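Local coordinates for uncharacterized hypothetical protein (Parabacteroides merdae, PDB 4EI0) that is of unknown function but belongs to the DUF4466 family and is built mainly from antiparallel beta sheets, at residues 46-51 against 104-108; 151-157 against 304-310; 194-198 against 208-212. All coordinates share one frame; numbering follows the deposited sequence.

Contact 1 of 3, residues 46-51 against 104-108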
ATOM      1  N   ASN B  46      12.674  -1.191   6.953  1.00 49.11           N
ATOM      2  CA  ASN B  46      11.840  -1.551   8.101  1.00 41.22           C
ATOM      3  C   ASN B  46      12.616  -2.009   9.314  1.00 46.89           C
ATOM      4  O   ASN B  46      12.214  -1.731  10.427  1.00 47.59           O
ATOM      5  CB  ASN B  46      10.865  -2.665   7.737  1.00 46.22           C
ATOM      6  CG  ASN B  46       9.718  -2.793   8.735  1.00 45.78           C
ATOM      7  OD1 ASN B  46       9.110  -1.788   9.133  1.00 46.65           O
ATOM      8  ND2 ASN B  46       9.424  -4.008   9.138  1.00 40.68           N
ATOM      9  N   GLU B  47      13.759  -2.641   9.103  1.00 56.06           N
ATOM     10  CA  GLU B  47      14.578  -3.118  10.213  1.00 59.43           C
ATOM     11  C   GLU B  47      15.344  -1.990  10.946  1.00 61.05           C
ATOM     12  O   GLU B  47      15.743  -2.177  12.080  1.00 65.89           O
ATOM     13  CB  GLU B  47      15.521  -4.235   9.741  1.00 62.54           C
ATOM     14  CG  GLU B  47      16.712  -3.784   8.915  1.00 66.14           C
ATOM     15  CD  GLU B  47      16.443  -3.529   7.416  1.00 94.13           C
ATOM     16  OE1 GLU B  47      15.265  -3.492   6.915  1.00 72.16           O
ATOM     17  OE2 GLU B  47      17.475  -3.337   6.718  1.00 75.36           O
ATOM     18  N   LEU B  48      15.482  -0.825  10.318  1.00 56.45           N
ATOM     19  CA  LEU B  48      16.176   0.332  10.917  1.00 57.22           C
ATOM     20  C   LEU B  48      15.262   1.211  11.781  1.00 64.12           C
ATOM     21  O   LEU B  48      15.705   1.812  12.758  1.00 63.02           O
ATOM     22  CB  LEU B  48      16.856   1.188   9.845  1.00 57.93           C
ATOM     23  CG  LEU B  48      17.953   0.570   8.965  1.00 66.06           C
ATOM     24  CD1 LEU B  48      18.526   1.641   8.010  1.00 63.56           C
ATOM     25  CD2 LEU B  48      19.075  -0.102   9.753  1.00 65.83           C
ATOM     26  N   GLY B  49      13.975   1.290  11.455  1.00 63.41           N
ATOM     27  CA  GLY B  49      13.059   1.999  12.313  1.00 64.72           C
ATOM     28  C   GLY B  49      11.769   2.274  11.563  1.00 63.14           C
ATOM     29  O   GLY B  49      11.409   1.546  10.649  1.00 52.02           O
ATOM     30  N   LYS B  50      11.072   3.312  11.991  1.00 48.61           N
ATOM     31  CA  LYS B  50       9.749   3.658  11.459  1.00 50.69           C
ATOM     32  C   LYS B  50       9.617   5.171  11.281  1.00 51.99           C
ATOM     33  O   LYS B  50      10.336   5.962  11.898  1.00 48.88           O
ATOM     34  CB  LYS B  50       8.643   3.141  12.368  1.00 47.82           C
ATOM     35  CG  LYS B  50       8.688   1.667  12.791  1.00 48.55           C
ATOM     36  CD  LYS B  50       8.376   0.739  11.662  1.00 43.94           C
ATOM     37  CE  LYS B  50       8.453  -0.711  12.079  1.00 46.66           C
ATOM     38  NZ  LYS B  50       9.879  -1.110  12.104  1.00 40.69           N
ATOM     39  N   LEU B  51       8.674   5.582  10.451  1.00 43.67           N
ATOM     40  CA  LEU B  51       8.443   6.997  10.202  1.00 44.68           C
ATOM     41  C   LEU B  51       7.860   7.654  11.474  1.00 38.28           C
ATOM     42  O   LEU B  51       6.930   7.121  12.049  1.00 44.14           O
ATOM     43  CB  LEU B  51       7.505   7.166   8.990  1.00 43.44           C
ATOM     44  CG  LEU B  51       8.013   6.620   7.660  1.00 41.92           C
ATOM     45  CD1 LEU B  51       7.032   7.073   6.571  1.00 41.46           C
ATOM     46  CD2 LEU B  51       9.437   7.109   7.314  1.00 39.61           C
ATOM     47  N   ASP B 104       2.772   2.515  13.261  1.00 43.46           N
ATOM     48  CA  ASP B 104       4.101   2.083  12.835  1.00 39.63           C
ATOM     49  C   ASP B 104       4.044   1.775  11.326  1.00 34.27           C
ATOM     50  O   ASP B 104       3.281   0.874  10.872  1.00 39.97           O
ATOM     51  CB  ASP B 104       4.567   0.788  13.511  1.00 42.56           C
ATOM     52  CG  ASP B 104       4.982   0.987  14.953  1.00 51.23           C
ATOM     53  OD1 ASP B 104       4.977   2.143  15.438  1.00 50.06           O
ATOM     54  OD2 ASP B 104       5.323  -0.045  15.594  1.00 55.27           O
ATOM     55  N   THR B 105       4.901   2.466  10.583  1.00 38.09           N
ATOM     56  CA  THR B 105       5.145   2.081   9.222  1.00 40.24           C
ATOM     57  C   THR B 105       6.516   2.487   8.780  1.00 38.58           C
ATOM     58  O   THR B 105       7.064   3.486   9.242  1.00 42.76           O
ATOM     59  CB  THR B 105       4.089   2.677   8.278  1.00 48.67           C
ATOM     60  OG1 THR B 105       4.307   2.139   6.970  1.00 52.03           O
ATOM     61  CG2 THR B 105       4.147   4.171   8.307  1.00 40.43           C
ATOM     62  N   CYS B 106       7.055   1.737   7.821  1.00 41.22           N
ATOM     63  CA  CYS B 106       8.330   2.122   7.214  1.00 48.65           C
ATOM     64  C   CYS B 106       8.212   2.919   5.923  1.00 54.40           C
ATOM     65  O   CYS B 106       9.219   3.312   5.360  1.00 46.09           O
ATOM     66  CB  CYS B 106       9.162   0.881   6.973  1.00 40.07           C
ATOM     67  SG  CYS B 106       8.459  -0.293   5.835  1.00 49.97           S
ATOM     68  N   ALA B 107       7.001   3.156   5.430  1.00 43.70           N
ATOM     69  CA  ALA B 107       6.841   3.792   4.115  1.00 40.90           C
ATOM     70  C   ALA B 107       5.463   4.400   4.029  1.00 41.14           C
ATOM     71  O   ALA B 107       4.476   3.784   4.452  1.00 42.42           O
ATOM     72  CB  ALA B 107       7.117   2.829   2.931  1.00 40.60           C
ATOM     73  N   ALA B 108       5.394   5.636   3.538  1.00 37.44           N
ATOM     74  CA  ALA B 108       4.070   6.277   3.396  1.00 40.37           C
ATOM     75  C   ALA B 108       4.152   7.360   2.329  1.00 39.08           C
ATOM     76  O   ALA B 108       5.216   7.869   2.019  1.00 38.51           O
ATOM     77  CB  ALA B 108       3.623   6.892   4.692  1.00 37.72           C
TER
HETATM   78  O   HOH W   1       5.613   4.976  12.003  1.00 42.95           O

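Contact 2 of 3, residues 151-157 against 304-310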
HETATM    1  N   MSE B 151      -4.768  36.261 -11.605  1.00 40.63           N
HETATM    2  CA  MSE B 151      -6.187  36.176 -11.936  1.00 39.42           C
HETATM    3  C   MSE B 151      -7.057  35.954 -10.713  1.00 40.74           C
HETATM    4  O   MSE B 151      -6.610  35.418  -9.697  1.00 42.89           O
HETATM    5  CB  MSE B 151      -6.450  35.047 -12.930  1.00 42.23           C
HETATM    6  CG  MSE B 151      -5.928  35.287 -14.303  1.00 44.26           C
HETATM    7 SE   MSE B 151      -6.330  33.825 -15.561  0.75 43.58          SE
HETATM    8  CE  MSE B 151      -5.364  32.387 -14.560  1.00 46.57           C
ATOM      9  N   ASP B 152      -8.296  36.408 -10.831  1.00 39.74           N
ATOM     10  CA  ASP B 152      -9.405  36.011  -9.979  1.00 41.36           C
ATOM     11  C   ASP B 152     -10.312  35.114 -10.764  1.00 40.83           C
ATOM     12  O   ASP B 152     -10.401  35.237 -11.997  1.00 43.61           O
ATOM     13  CB  ASP B 152     -10.211  37.223  -9.546  1.00 45.17           C
ATOM     14  CG  ASP B 152      -9.561  37.989  -8.394  1.00 52.25           C
ATOM     15  OD1 ASP B 152      -9.374  37.395  -7.321  1.00 46.43           O
ATOM     16  OD2 ASP B 152      -9.249  39.195  -8.561  1.00 51.53           O
HETATM   17  N   MSE B 153     -11.001  34.216 -10.071  1.00 43.07           N
HETATM   18  CA  MSE B 153     -11.958  33.338 -10.698  1.00 44.20           C
HETATM   19  C   MSE B 153     -13.212  33.131  -9.842  1.00 50.46           C
HETATM   20  O   MSE B 153     -13.116  32.924  -8.636  1.00 45.73           O
HETATM   21  CB  MSE B 153     -11.255  31.992 -10.969  1.00 39.19           C
HETATM   22  CG  MSE B 153     -12.219  30.981 -11.396  1.00 47.72           C
HETATM   23 SE   MSE B 153     -11.318  29.380 -12.103  0.75 51.84          SE
HETATM   24  CE  MSE B 153     -10.306  28.750 -10.498  1.00 42.58           C
ATOM     25  N   ALA B 154     -14.386  33.158 -10.464  1.00 42.91           N
ATOM     26  CA  ALA B 154     -15.682  32.945  -9.764  1.00 42.36           C
ATOM     27  C   ALA B 154     -16.448  31.950 -10.626  1.00 50.02           C
ATOM     28  O   ALA B 154     -16.573  32.161 -11.840  1.00 48.53           O
ATOM     29  CB  ALA B 154     -16.423  34.264  -9.658  1.00 42.20           C
ATOM     30  N   LYS B 155     -16.954  30.863 -10.042  1.00 40.11           N
ATOM     31  CA  LYS B 155     -17.577  29.811 -10.805  1.00 48.40           C
ATOM     32  C   LYS B 155     -19.030  29.616 -10.454  1.00 54.66           C
ATOM     33  O   LYS B 155     -19.449  29.883  -9.345  1.00 49.95           O
ATOM     34  CB  LYS B 155     -16.865  28.485 -10.592  1.00 55.59           C
ATOM     35  CG  LYS B 155     -15.445  28.458 -11.080  1.00 53.08           C
ATOM     36  CD  LYS B 155     -14.761  27.177 -10.639  1.00 58.30           C
ATOM     37  CE  LYS B 155     -15.408  25.967 -11.324  1.00 72.83           C
ATOM     38  NZ  LYS B 155     -14.537  24.766 -11.232  1.00 78.58           N
ATOM     39  N   ASN B 156     -19.787  29.178 -11.449  1.00 51.20           N
ATOM     40  CA  ASN B 156     -21.167  28.760 -11.303  1.00 53.33           C
ATOM     41  C   ASN B 156     -22.043  29.762 -10.624  1.00 56.32           C
ATOM     42  O   ASN B 156     -22.723  29.445  -9.670  1.00 56.50           O
ATOM     43  CB  ASN B 156     -21.210  27.392 -10.612  1.00 66.17           C
ATOM     44  CG  ASN B 156     -20.378  26.358 -11.356  1.00 59.30           C
ATOM     45  OD1 ASN B 156     -19.457  25.760 -10.789  1.00 65.39           O
ATOM     46  ND2 ASN B 156     -20.638  26.202 -12.645  1.00 58.84           N
ATOM     47  N   LEU B 157     -22.056  30.978 -11.155  1.00 49.46           N
ATOM     48  CA  LEU B 157     -22.912  32.038 -10.649  1.00 46.83           C
ATOM     49  C   LEU B 157     -24.225  32.076 -11.429  1.00 51.39           C
ATOM     50  O   LEU B 157     -24.251  31.850 -12.624  1.00 50.03           O
ATOM     51  CB  LEU B 157     -22.222  33.394 -10.771  1.00 51.51           C
ATOM     52  CG  LEU B 157     -20.963  33.456  -9.917  1.00 55.10           C
ATOM     53  CD1 LEU B 157     -19.867  34.288 -10.551  1.00 56.30           C
ATOM     54  CD2 LEU B 157     -21.331  33.948  -8.530  1.00 61.31           C
ATOM     55  N   THR B 304     -26.124  30.017 -16.052  1.00 52.04           N
ATOM     56  CA  THR B 304     -25.004  29.884 -15.148  1.00 48.62           C
ATOM     57  C   THR B 304     -23.692  30.336 -15.831  1.00 52.04           C
ATOM     58  O   THR B 304     -23.370  29.843 -16.911  1.00 48.06           O
ATOM     59  CB  THR B 304     -24.842  28.420 -14.692  1.00 57.24           C
ATOM     60  OG1 THR B 304     -26.091  27.948 -14.168  1.00 49.40           O
ATOM     61  CG2 THR B 304     -23.785  28.275 -13.617  1.00 51.97           C
ATOM     62  N   VAL B 305     -22.930  31.227 -15.181  1.00 44.13           N
ATOM     63  CA  VAL B 305     -21.674  31.737 -15.739  1.00 44.60           C
ATOM     64  C   VAL B 305     -20.531  31.451 -14.788  1.00 46.97           C
ATOM     65  O   VAL B 305     -20.742  31.305 -13.596  1.00 49.61           O
ATOM     66  CB  VAL B 305     -21.748  33.250 -16.075  1.00 40.36           C
ATOM     67  CG1 VAL B 305     -22.933  33.574 -16.973  1.00 43.21           C
ATOM     68  CG2 VAL B 305     -21.805  34.095 -14.815  1.00 47.00           C
ATOM     69  N   SER B 306     -19.341  31.350 -15.342  1.00 41.91           N
ATOM     70  CA  SER B 306     -18.091  31.308 -14.612  1.00 48.06           C
ATOM     71  C   SER B 306     -17.111  32.298 -15.267  1.00 46.34           C
ATOM     72  O   SER B 306     -17.101  32.433 -16.469  1.00 41.68           O
ATOM     73  CB  SER B 306     -17.529  29.905 -14.684  1.00 46.04           C
ATOM     74  OG  SER B 306     -18.471  28.985 -14.141  1.00 51.57           O
ATOM     75  N   VAL B 307     -16.277  32.966 -14.486  1.00 43.73           N
ATOM     76  CA  VAL B 307     -15.481  34.123 -14.986  1.00 38.71           C
ATOM     77  C   VAL B 307     -14.079  34.057 -14.453  1.00 37.55           C
ATOM     78  O   VAL B 307     -13.882  33.770 -13.274  1.00 41.09           O
ATOM     79  CB  VAL B 307     -16.136  35.463 -14.552  1.00 40.35           C
ATOM     80  CG1 VAL B 307     -15.309  36.692 -14.954  1.00 33.93           C
ATOM     81  CG2 VAL B 307     -17.571  35.559 -15.035  1.00 36.64           C
ATOM     82  N   LYS B 308     -13.105  34.253 -15.334  1.00 40.97           N
ATOM     83  CA  LYS B 308     -11.753  34.612 -14.979  1.00 43.59           C
ATOM     84  C   LYS B 308     -11.587  36.089 -15.246  1.00 44.34           C
ATOM     85  O   LYS B 308     -12.091  36.596 -16.253  1.00 42.47           O
ATOM     86  CB  LYS B 308     -10.747  33.845 -15.778  1.00 37.59           C
ATOM     87  CG  LYS B 308     -10.484  32.461 -15.222  1.00 44.78           C
ATOM     88  CD  LYS B 308      -9.590  31.615 -16.099  1.00 46.10           C
ATOM     89  CE  LYS B 308      -9.147  30.309 -15.424  1.00 41.52           C
ATOM     90  NZ  LYS B 308      -8.246  29.510 -16.291  1.00 40.90           N
ATOM     91  N   ARG B 309     -10.949  36.789 -14.310  1.00 35.96           N
ATOM     92  CA  ARG B 309     -10.669  38.264 -14.473  1.00 38.78           C
ATOM     93  C   ARG B 309      -9.194  38.539 -14.239  1.00 41.68           C
ATOM     94  O   ARG B 309      -8.560  37.884 -13.407  1.00 42.04           O
ATOM     95  CB  ARG B 309     -11.522  39.048 -13.495  1.00 45.96           C
ATOM     96  CG  ARG B 309     -11.411  40.566 -13.624  1.00 48.17           C
ATOM     97  CD  ARG B 309     -12.077  41.328 -12.495  1.00 41.52           C
ATOM     98  NE  ARG B 309     -11.399  41.130 -11.231  1.00 39.56           N
ATOM     99  CZ  ARG B 309     -11.724  41.718 -10.079  1.00 43.67           C
ATOM    100  NH1 ARG B 309     -12.713  42.591 -10.016  1.00 41.10           N
ATOM    101  NH2 ARG B 309     -11.032  41.420  -8.975  1.00 42.71           N
ATOM    102  N   TYR B 310      -8.637  39.499 -14.979  1.00 40.48           N
ATOM    103  CA  TYR B 310      -7.231  39.842 -14.897  1.00 35.24           C
ATOM    104  C   TYR B 310      -7.123  41.380 -14.884  1.00 47.07           C
ATOM    105  O   TYR B 310      -7.672  42.056 -15.756  1.00 42.08           O
ATOM    106  CB  TYR B 310      -6.485  39.248 -16.112  1.00 38.40           C
ATOM    107  CG  TYR B 310      -5.003  39.566 -16.191  1.00 35.04           C
ATOM    108  CD1 TYR B 310      -4.095  38.795 -15.562  1.00 42.00           C
ATOM    109  CD2 TYR B 310      -4.550  40.680 -16.878  1.00 42.91           C
ATOM    110  CE1 TYR B 310      -2.735  39.088 -15.620  1.00 49.55           C
ATOM    111  CE2 TYR B 310      -3.214  40.992 -16.943  1.00 53.37           C
ATOM    112  CZ  TYR B 310      -2.306  40.191 -16.282  1.00 45.58           C
ATOM    113  OH  TYR B 310      -0.967  40.462 -16.341  1.00 49.02           O
TER
HETATM  114  O   HOH W   2      -8.773  39.938 -11.175  1.00 42.31           O

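Contact 3 of 3, residues 194-198 against 208-212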
ATOM      1  N   ASP B 194     -21.094  46.743 -15.426  1.00 50.62           N
ATOM      2  CA  ASP B 194     -20.411  46.647 -16.694  1.00 46.56           C
ATOM      3  C   ASP B 194     -21.270  46.032 -17.795  1.00 46.12           C
ATOM      4  O   ASP B 194     -21.197  46.463 -18.956  1.00 44.69           O
ATOM      5  CB  ASP B 194     -19.071  45.892 -16.461  1.00 46.03           C
ATOM      6  CG  ASP B 194     -18.183  46.664 -15.500  1.00 52.83           C
ATOM      7  OD1 ASP B 194     -17.994  47.871 -15.798  1.00 59.62           O
ATOM      8  OD2 ASP B 194     -17.758  46.135 -14.439  1.00 48.71           O
ATOM      9  N   ILE B 195     -22.108  45.084 -17.435  1.00 47.77           N
ATOM     10  CA  ILE B 195     -22.927  44.370 -18.416  1.00 48.58           C
ATOM     11  C   ILE B 195     -24.298  44.131 -17.813  1.00 46.62           C
ATOM     12  O   ILE B 195     -24.408  43.773 -16.631  1.00 44.57           O
ATOM     13  CB  ILE B 195     -22.285  42.989 -18.805  1.00 43.90           C
ATOM     14  CG1 ILE B 195     -21.020  43.197 -19.653  1.00 48.48           C
ATOM     15  CG2 ILE B 195     -23.258  42.159 -19.615  1.00 45.95           C
ATOM     16  CD1 ILE B 195     -20.213  41.951 -19.951  1.00 52.68           C
HETATM   17  N   MSE B 196     -25.334  44.335 -18.617  1.00 46.60           N
HETATM   18  CA  MSE B 196     -26.683  43.932 -18.260  1.00 47.26           C
HETATM   19  C   MSE B 196     -27.070  42.737 -19.107  1.00 50.83           C
HETATM   20  O   MSE B 196     -27.036  42.803 -20.344  1.00 45.68           O
HETATM   21  CB  MSE B 196     -27.690  45.049 -18.479  1.00 46.73           C
HETATM   22  CG  MSE B 196     -29.138  44.619 -18.152  1.00 49.22           C
HETATM   23 SE   MSE B 196     -30.367  46.063 -18.382  0.75 54.71          SE
HETATM   24  CE  MSE B 196     -32.031  45.267 -17.632  1.00 59.69           C
ATOM     25  N   TYR B 197     -27.418  41.652 -18.429  1.00 46.60           N
ATOM     26  CA  TYR B 197     -28.005  40.491 -19.086  1.00 46.76           C
ATOM     27  C   TYR B 197     -29.490  40.681 -19.243  1.00 54.30           C
ATOM     28  O   TYR B 197     -30.141  41.238 -18.368  1.00 52.20           O
ATOM     29  CB  TYR B 197     -27.756  39.271 -18.239  1.00 46.57           C
ATOM     30  CG  TYR B 197     -28.626  38.133 -18.600  1.00 52.85           C
ATOM     31  CD1 TYR B 197     -28.272  37.290 -19.653  1.00 58.92           C
ATOM     32  CD2 TYR B 197     -29.799  37.885 -17.918  1.00 55.35           C
ATOM     33  CE1 TYR B 197     -29.062  36.229 -20.021  1.00 57.37           C
ATOM     34  CE2 TYR B 197     -30.620  36.810 -18.285  1.00 65.55           C
ATOM     35  CZ  TYR B 197     -30.243  35.985 -19.340  1.00 65.52           C
ATOM     36  OH  TYR B 197     -30.988  34.900 -19.698  1.00 53.43           O
ATOM     37  N   ALA B 198     -30.024  40.209 -20.361  1.00 57.63           N
ATOM     38  CA  ALA B 198     -31.451  40.094 -20.552  1.00 56.04           C
ATOM     39  C   ALA B 198     -31.730  38.877 -21.419  1.00 63.47           C
ATOM     40  O   ALA B 198     -30.967  38.604 -22.320  1.00 53.52           O
ATOM     41  CB  ALA B 198     -31.963  41.324 -21.252  1.00 58.98           C
ATOM     42  N   ALA B 208     -28.831  37.709 -24.003  1.00 50.86           N
ATOM     43  CA  ALA B 208     -28.087  38.854 -24.508  1.00 46.30           C
ATOM     44  C   ALA B 208     -27.290  39.530 -23.416  1.00 52.56           C
ATOM     45  O   ALA B 208     -27.670  39.464 -22.234  1.00 52.17           O
ATOM     46  CB  ALA B 208     -29.026  39.851 -25.175  1.00 41.35           C
ATOM     47  N   PHE B 209     -26.166  40.138 -23.796  1.00 49.82           N
ATOM     48  CA  PHE B 209     -25.382  41.006 -22.907  1.00 48.64           C
ATOM     49  C   PHE B 209     -25.391  42.380 -23.546  1.00 48.21           C
ATOM     50  O   PHE B 209     -25.088  42.547 -24.738  1.00 50.56           O
ATOM     51  CB  PHE B 209     -23.926  40.601 -22.776  1.00 52.90           C
ATOM     52  CG  PHE B 209     -23.653  39.398 -21.906  1.00 48.93           C
ATOM     53  CD1 PHE B 209     -24.585  38.871 -21.024  1.00 44.72           C
ATOM     54  CD2 PHE B 209     -22.378  38.829 -21.931  1.00 48.32           C
ATOM     55  CE1 PHE B 209     -24.260  37.784 -20.205  1.00 46.22           C
ATOM     56  CE2 PHE B 209     -22.057  37.733 -21.149  1.00 48.45           C
ATOM     57  CZ  PHE B 209     -22.998  37.222 -20.254  1.00 45.68           C
ATOM     58  N   TYR B 210     -25.760  43.383 -22.760  1.00 48.93           N
ATOM     59  CA  TYR B 210     -25.813  44.756 -23.222  1.00 42.37           C
ATOM     60  C   TYR B 210     -24.955  45.632 -22.340  1.00 45.17           C
ATOM     61  O   TYR B 210     -24.637  45.282 -21.226  1.00 51.68           O
ATOM     62  CB  TYR B 210     -27.226  45.278 -23.159  1.00 45.98           C
ATOM     63  CG  TYR B 210     -28.199  44.472 -23.925  1.00 49.39           C
ATOM     64  CD1 TYR B 210     -28.096  44.377 -25.307  1.00 52.77           C
ATOM     65  CD2 TYR B 210     -29.258  43.820 -23.299  1.00 48.95           C
ATOM     66  CE1 TYR B 210     -29.020  43.677 -26.041  1.00 56.72           C
ATOM     67  CE2 TYR B 210     -30.208  43.112 -24.042  1.00 53.15           C
ATOM     68  CZ  TYR B 210     -30.080  43.055 -25.416  1.00 58.40           C
ATOM     69  OH  TYR B 210     -30.991  42.347 -26.199  1.00 56.53           O
ATOM     70  N   THR B 211     -24.627  46.800 -22.849  1.00 49.73           N
ATOM     71  CA  THR B 211     -23.763  47.751 -22.181  1.00 51.61           C
ATOM     72  C   THR B 211     -24.284  49.173 -22.493  1.00 54.67           C
ATOM     73  O   THR B 211     -25.278  49.309 -23.191  1.00 53.86           O
ATOM     74  CB  THR B 211     -22.315  47.552 -22.655  1.00 55.56           C
ATOM     75  OG1 THR B 211     -21.434  48.074 -21.654  1.00 62.73           O
ATOM     76  CG2 THR B 211     -22.071  48.251 -24.002  1.00 58.71           C
ATOM     77  N   SER B 212     -23.642  50.227 -21.976  1.00 58.33           N
ATOM     78  CA  SER B 212     -24.210  51.590 -22.042  1.00 64.44           C
ATOM     79  C   SER B 212     -24.577  52.020 -23.457  1.00 64.28           C
ATOM     80  O   SER B 212     -25.588  52.667 -23.663  1.00 66.19           O
ATOM     81  CB  SER B 212     -23.253  52.631 -21.444  1.00 65.22           C
ATOM     82  OG  SER B 212     -22.111  52.773 -22.275  1.00 78.20           O
TER

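Contact 1 of 3, residues 46-51 against 104-108
Leu51 and Thr105 meet through one straight backbone bond, Leu51 N to Thr105 O, 2.9 Å long with 174° at the hydrogen. Beyond it the isobutyl group of Leu51 reaches across the turn: its CD1 lies 3.7 Å from Ala108 N and 3.9 Å from Ala108 CB, while Phe101 and Met42 add to the same apolar patch. Segment 46-51 leads from strand 35-43 of one sheet into strand 51-58 of the other, and 104-108 leads into strand 107-115 of the first, an arrangement consistent with a beta sandwich. Lys50 folds back over its own loop. Its CG is anti to the carbonyl carbon (chi1 -51°), and bends at chi2 and chi4 then carry Lys50 NZ to Asn46 O, 2.9 Å away in the carbonyl plane, with a weaker bond to Asn46 OD1. On the way, CD of Lys50 passes 3.8 Å from Thr105 C. Asn46, with CG anti to the backbone N (chi1 -163°), lays OD1 alongside Cys106, 3.4 Å from Cys106 CB. Pro83 of the second subunit packs on both Asn46 and Cys106.

Contact 2 of 3, residues 151-157 against 304-310
Asp152 and Arg309 are joined twice, by backbone and by side chain. Their main chains form a hydrogen-bonded antiparallel pair, and Asp152 OD2 takes a salt bridge from Arg309 NH2 at 2.9 Å. OD2 lies at the edge of the guanidinium, close to its plane, yet the donor comes from above the carboxylate; the two planes are 64° apart. Arg309 reaches this position with CG anti to the backbone N (chi1 -176°) and a bend at chi3. A water accepts from Arg309 NE and donates to Asp152 OD2.

The closely knit part is the ladder itself. Strand 152-155 runs almost exactly antiparallel to 304-310, and Ala154 exchanges both backbone bonds with Val307. The register then slips: Asn156 and Leu157 both face Val305, a G1 beta bulge. Leu157 N still reaches Val305 O at 2.8 Å, whereas Asn156 N turns to the hydroxyl of Ser306, 3.0 Å from OG in a nearly straight bond; that hydroxyl also bonds Asn296 OD1 of strand 289-299. On the face of Met153 and Lys308, the two side chains lie side by side, pointing the same way, with SE of Met153 (a selenomethionine) 4.1 Å from Lys308 CE; helix 243-246 covers them, and Lys308 NZ ends on Asp242.

The solvent side is at the bulge. Asn156 is exposed; beyond its N-H bond it adds a touch of its CA on Thr304 CG2, 3.5 Å apart. Leu157, partly exposed, offers CB to Val305 CG2 at 4.1 Å.

Arg121 pairs with Asp152 OD1, and Arg309 NH1 bonds to the carbonyls of Phe168 and Asn170. With both carboxylate oxygens held by arginines, Asp152 is probably kept ionised, and the charge of the buried Arg309 is probably balanced by Asp152 and eased by the two carbonyls.

Contact 3 of 3, residues 194-198 against 208-212
Ile195 pushes its CG2 methyl against the root of the Phe209 side chain, 3.6 Å from both Phe209 CB and Phe209 CG. The methyl is anti to the backbone N, which turns it toward the neighbouring strand, and it fills the hollow where the Phe209 ring leaves the main chain. Farther out on the ring, Tyr197 meets CE1: CD1 of Tyr197 and CE1 of Phe209 approach edge to edge at 4.1 Å, their side chains crossing at a slant. Ile195 thus packs at the root of the ring and Tyr197 at its outer edge, while Met234 and Leu274 from two other strands also pack on the phenylalanine.

These residues belong to a beta hairpin, strands 195-199 and 207-210; the axes of the segments 195-198 and 208-210 come within 4.6 Å at 150°. Met196 and Tyr210 exchange backbone bonds, and so do Ala198 and Ala208. Just before the hairpin ladder, Asp194 and Ile195 both face Leu166, a classic beta bulge against the strand on the other side.

With CG anti to the backbone N (chi1 163°), Tyr197 carries its ring past the Ala208 carbonyl, CD1 of Tyr197 lying 3.4 Å from Ala208 O, and its hydroxyl bonds His207 ND1. Were an alanine here instead, His207 ND1 would probably lose its hydroxyl partner and a gap would open beside Phe209 CE1.

The reverse face carries Ala198, Ala208, Met196 and Tyr210. There the small side chain of Ala198 lets the large Tyr210 ring come close, its CE2 3.7 Å from Ala198 CB, the methyl lying at the ring edge. Leu272 and Tyr270 of strand 270-274 touch the same tyrosine, whose hydroxyl bonds Tyr218 O.

Overall arrangement
Contact 1 comes first along the chain and lies apart, its centre about 45 Å from that of contact 2 and about 62 Å from that of contact 3, on the opposite side of the chain's centre from contact 3. It belongs to the two N-terminal sheets and touches the second subunit. Contacts 2 and 3 lie in the later part of the chain, centres about 17 Å apart and nearest atoms about 5 Å. Contact 2 brings strand 302-311, near the C-terminus, beside edge strand 152-159; the hairpin of contact 3 falls between them in sequence and forms part of another sheet. This is consistent with two successive beta-rich regions, the second with the last strand of the chain paired to its first.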